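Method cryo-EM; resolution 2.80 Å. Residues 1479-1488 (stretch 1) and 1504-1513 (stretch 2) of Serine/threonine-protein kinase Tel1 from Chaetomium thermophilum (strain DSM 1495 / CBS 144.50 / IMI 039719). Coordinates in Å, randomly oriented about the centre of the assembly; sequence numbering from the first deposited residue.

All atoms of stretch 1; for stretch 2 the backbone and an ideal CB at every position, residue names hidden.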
# COMPACT_ATOMS: atom_id res chain seq x y z
N SER A 1479 -64.97 19.26 2.72
CA SER A 1479 -64.87 20.71 2.63
C SER A 1479 -66.01 21.39 3.39
O SER A 1479 -65.79 22.38 4.08
CB SER A 1479 -64.87 21.15 1.17
OG SER A 1479 -63.83 20.53 0.45
N SER A 1480 -67.22 20.85 3.27
CA SER A 1480 -68.38 21.48 3.89
C SER A 1480 -68.31 21.37 5.41
O SER A 1480 -68.55 22.35 6.12
CB SER A 1480 -69.66 20.84 3.36
OG SER A 1480 -70.79 21.59 3.76
N LEU A 1481 -67.98 20.19 5.92
CA LEU A 1481 -67.86 20.02 7.36
C LEU A 1481 -66.74 20.88 7.93
O LEU A 1481 -66.88 21.45 9.01
CB LEU A 1481 -67.63 18.54 7.69
CG LEU A 1481 -68.81 17.64 7.36
CD1 LEU A 1481 -68.41 16.18 7.47
CD2 LEU A 1481 -69.98 17.94 8.28
N ALA A 1482 -65.62 20.99 7.20
CA ALA A 1482 -64.54 21.85 7.66
C ALA A 1482 -64.97 23.30 7.74
O ALA A 1482 -64.76 23.98 8.75
CB ALA A 1482 -63.33 21.70 6.74
N ASP A 1483 -65.60 23.81 6.67
CA ASP A 1483 -66.01 25.21 6.67
C ASP A 1483 -67.11 25.48 7.69
O ASP A 1483 -67.17 26.59 8.24
CB ASP A 1483 -66.45 25.64 5.28
CG ASP A 1483 -65.29 26.08 4.41
OD1 ASP A 1483 -64.13 25.95 4.86
OD2 ASP A 1483 -65.53 26.57 3.29
N LEU A 1484 -67.97 24.51 7.96
CA LEU A 1484 -68.97 24.69 9.00
C LEU A 1484 -68.32 24.74 10.37
O LEU A 1484 -68.59 25.64 11.17
CB LEU A 1484 -70.02 23.58 8.94
CG LEU A 1484 -71.04 23.75 7.82
CD1 LEU A 1484 -72.02 22.59 7.82
CD2 LEU A 1484 -71.75 25.08 7.95
N ARG A 1485 -67.45 23.76 10.67
CA ARG A 1485 -66.77 23.75 11.96
C ARG A 1485 -65.99 25.04 12.19
O ARG A 1485 -65.87 25.49 13.33
CB ARG A 1485 -65.84 22.54 12.05
CG ARG A 1485 -65.14 22.41 13.38
CD ARG A 1485 -66.15 22.27 14.51
NE ARG A 1485 -66.77 20.95 14.52
CZ ARG A 1485 -67.82 20.62 15.27
NH1 ARG A 1485 -68.37 21.53 16.06
NH2 ARG A 1485 -68.32 19.40 15.22
N VAL A 1486 -65.46 25.64 11.12
CA VAL A 1486 -64.83 26.95 11.29
C VAL A 1486 -65.90 28.02 11.49
O VAL A 1486 -65.71 28.97 12.27
CB VAL A 1486 -63.93 27.28 10.08
CG1 VAL A 1486 -63.41 28.69 10.17
CG2 VAL A 1486 -62.78 26.30 10.02
N PHE A 1487 -67.04 27.89 10.82
CA PHE A 1487 -68.09 28.90 10.91
C PHE A 1487 -68.77 28.89 12.28
O PHE A 1487 -69.26 29.93 12.73
CB PHE A 1487 -69.12 28.67 9.81
CG PHE A 1487 -70.31 29.58 9.87
CD1 PHE A 1487 -70.17 30.94 9.69
CD2 PHE A 1487 -71.58 29.07 10.08
CE1 PHE A 1487 -71.26 31.77 9.73
CE2 PHE A 1487 -72.68 29.90 10.13
CZ PHE A 1487 -72.52 31.25 9.95
N LEU A 1488 -68.81 27.75 12.94
CA LEU A 1488 -69.45 27.64 14.24
C LEU A 1488 -68.50 28.06 15.35
O LEU A 1488 -67.51 28.75 15.12
CB LEU A 1488 -69.94 26.22 14.47
CG LEU A 1488 -70.89 25.69 13.40
CD1 LEU A 1488 -71.35 24.30 13.73
CD2 LEU A 1488 -72.06 26.63 13.26
N UNK A 1504 -79.08 31.90 12.95
CA UNK A 1504 -78.30 31.36 11.85
C UNK A 1504 -77.35 30.28 12.34
O UNK A 1504 -77.17 29.25 11.67
CB UNK A 1504 -77.52 32.47 11.15
N UNK A 1505 -76.75 30.48 13.51
CA UNK A 1505 -75.82 29.49 14.04
C UNK A 1505 -76.55 28.22 14.44
O UNK A 1505 -76.04 27.11 14.23
CB UNK A 1505 -75.06 30.06 15.24
N UNK A 1506 -77.74 28.34 15.01
CA UNK A 1506 -78.51 27.15 15.35
C UNK A 1506 -78.94 26.40 14.10
O UNK A 1506 -78.95 25.16 14.08
CB UNK A 1506 -79.74 27.53 16.18
N UNK A 1507 -79.31 27.13 13.05
CA UNK A 1507 -79.64 26.48 11.78
C UNK A 1507 -78.44 25.75 11.21
O UNK A 1507 -78.55 24.62 10.73
CB UNK A 1507 -80.15 27.51 10.77
N UNK A 1508 -77.27 26.39 11.26
CA UNK A 1508 -76.04 25.74 10.80
C UNK A 1508 -75.75 24.48 11.61
O UNK A 1508 -75.31 23.47 11.06
CB UNK A 1508 -74.86 26.71 10.89
N UNK A 1509 -75.98 24.53 12.93
CA UNK A 1509 -75.72 23.35 13.76
C UNK A 1509 -76.68 22.22 13.44
O UNK A 1509 -76.27 21.05 13.38
CB UNK A 1509 -75.82 23.71 15.24
N UNK A 1510 -77.96 22.54 13.24
CA UNK A 1510 -78.92 21.50 12.88
C UNK A 1510 -78.59 20.90 11.52
O UNK A 1510 -78.72 19.69 11.33
CB UNK A 1510 -80.34 22.06 12.88
N UNK A 1511 -78.16 21.73 10.57
CA UNK A 1511 -77.73 21.20 9.29
C UNK A 1511 -76.50 20.31 9.44
O UNK A 1511 -76.40 19.27 8.79
CB UNK A 1511 -77.44 22.34 8.32
N UNK A 1512 -75.55 20.72 10.28
CA UNK A 1512 -74.37 19.91 10.54
C UNK A 1512 -74.75 18.55 11.09
O UNK A 1512 -74.23 17.52 10.64
CB UNK A 1512 -73.43 20.63 11.51
N UNK A 1513 -75.69 18.52 12.04
CA UNK A 1513 -76.12 17.24 12.61
C UNK A 1513 -76.82 16.38 11.57
O UNK A 1513 -76.55 15.18 11.45
CB UNK A 1513 -77.05 17.47 13.80

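Both stretches are helical, and their N-to-C directions meet at 147°, so they run roughly antiparallel. The backbone of stretch 2 has helical angles throughout, which disfavours proline and glycine but leaves most side chains possible.

Position 1504 points its CB sideways, 5.3 Å from Phe-1487 CZ. A small or medium side chain of either character would suit. It is Thr-1504, with chi1 in p, and it makes no close contact across the pair.

Position 1505 also points sideways, with the ideal CB 5.0 Å from Leu-1488 CD2. A long side chain could reach along Leu-1488; leucine, methionine, glutamine, lysine or arginine would fit. It is Lys-1505, fully extended. Its CG lies 3.9 Å from Leu-1488 CD2, and its CE lies 3.6 Å from Leu-1488 C.

Position 1506 points away and position 1507 is out of reach. Stretch 1 sets no demand on either. They are Ser-1506 and Lys-1507.

Position 1508 points toward stretch 1. Its ideal CB is already 3.7 Å from Leu-1488 CD2, 3.9 Å from Phe-1487 CE2 and 4.6 Å from Leu-1484 CD2. With apolar atoms this near, a small side chain is favoured: alanine first, perhaps serine. It is Ala-1508. Its methyl packs on Leu-1488 and meets the Phe-1487 ring at the edge.

Position 1509 points sideways, with its ideal CB 4.8 Å from Leu-1488 CD1. Many medium or long side chains would do. It is Gln-1509, whose CG lies 3.9 Å from Leu-1488 CD1; no hydrogen bond crosses here.

Position 1510 is out of reach and unconstrained by stretch 1. It is Glu-1510.

Position 1511 points sideways, with its ideal CB 5.4 Å from Leu-1484 CD1. A large apolar side chain could turn back to that methyl; leucine, methionine or phenylalanine would suit. It is Phe-1511, with chi1 in t. Its CD1 packs 3.6 Å from Leu-1484 CD1, which sits at the ring edge.

Position 1512 points toward stretch 1. Its ideal CB is 4.4 Å from Leu-1484 CD1 and 4.8 Å from Leu-1488 CD1. Leu-1481 and Arg-1485 lie farther out, leaving room for a long or flat side chain: leucine, methionine, glutamine or an aromatic. It is His-1512. Leu-1481 CD2 sits over one ring face, 4.3 Å from the His-1512 ring centroid, in a CH-pi contact. Leu-1484 CB approaches the ring edge, 4.2 Å from His-1512 ND1. His-1512 CE1 lies over one face of the Arg-1485 guanidinium, 3.6 Å from Arg-1485 NH2.

Position 1513 is out of reach and tolerant. It is Ala-1513.

Stretch 2, residues 1504-1513: TKSKAQEFHA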
# COMPACT_ATOMS: atom_id res chain seq x y z
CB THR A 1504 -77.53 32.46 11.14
OG1 THR A 1504 -76.51 32.97 12.01
CG2 THR A 1504 -78.46 33.59 10.74
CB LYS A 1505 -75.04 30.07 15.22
CG LYS A 1505 -73.80 29.29 15.57
CD LYS A 1505 -72.90 30.04 16.53
CE LYS A 1505 -71.63 29.26 16.79
NZ LYS A 1505 -70.75 29.90 17.81
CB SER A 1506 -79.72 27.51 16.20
OG SER A 1506 -80.47 26.36 16.53
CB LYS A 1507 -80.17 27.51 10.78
CG LYS A 1507 -81.47 28.15 11.20
CD LYS A 1507 -81.83 29.33 10.31
CE LYS A 1507 -83.16 29.93 10.71
NZ LYS A 1507 -83.57 31.04 9.80
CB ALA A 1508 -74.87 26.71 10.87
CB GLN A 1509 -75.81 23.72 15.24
CG GLN A 1509 -74.72 24.65 15.73
CD GLN A 1509 -75.00 25.17 17.12
OE1 GLN A 1509 -76.02 24.83 17.72
NE2 GLN A 1509 -74.11 26.01 17.63
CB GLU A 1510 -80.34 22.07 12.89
CG GLU A 1510 -80.86 22.40 14.27
CD GLU A 1510 -82.35 22.69 14.28
OE1 GLU A 1510 -82.87 23.16 13.25
OE2 GLU A 1510 -83.00 22.43 15.31
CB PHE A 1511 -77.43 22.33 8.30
CG PHE A 1511 -76.79 21.84 7.04
CD1 PHE A 1511 -75.47 22.15 6.75
CD2 PHE A 1511 -77.48 21.03 6.16
CE1 PHE A 1511 -74.89 21.69 5.60
CE2 PHE A 1511 -76.90 20.57 5.02
CZ PHE A 1511 -75.60 20.89 4.73
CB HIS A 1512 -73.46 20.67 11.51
CG HIS A 1512 -72.18 19.96 11.84
ND1 HIS A 1512 -70.95 20.55 11.66
CD2 HIS A 1512 -71.94 18.75 12.38
CE1 HIS A 1512 -70.00 19.71 12.05
NE2 HIS A 1512 -70.58 18.61 12.49
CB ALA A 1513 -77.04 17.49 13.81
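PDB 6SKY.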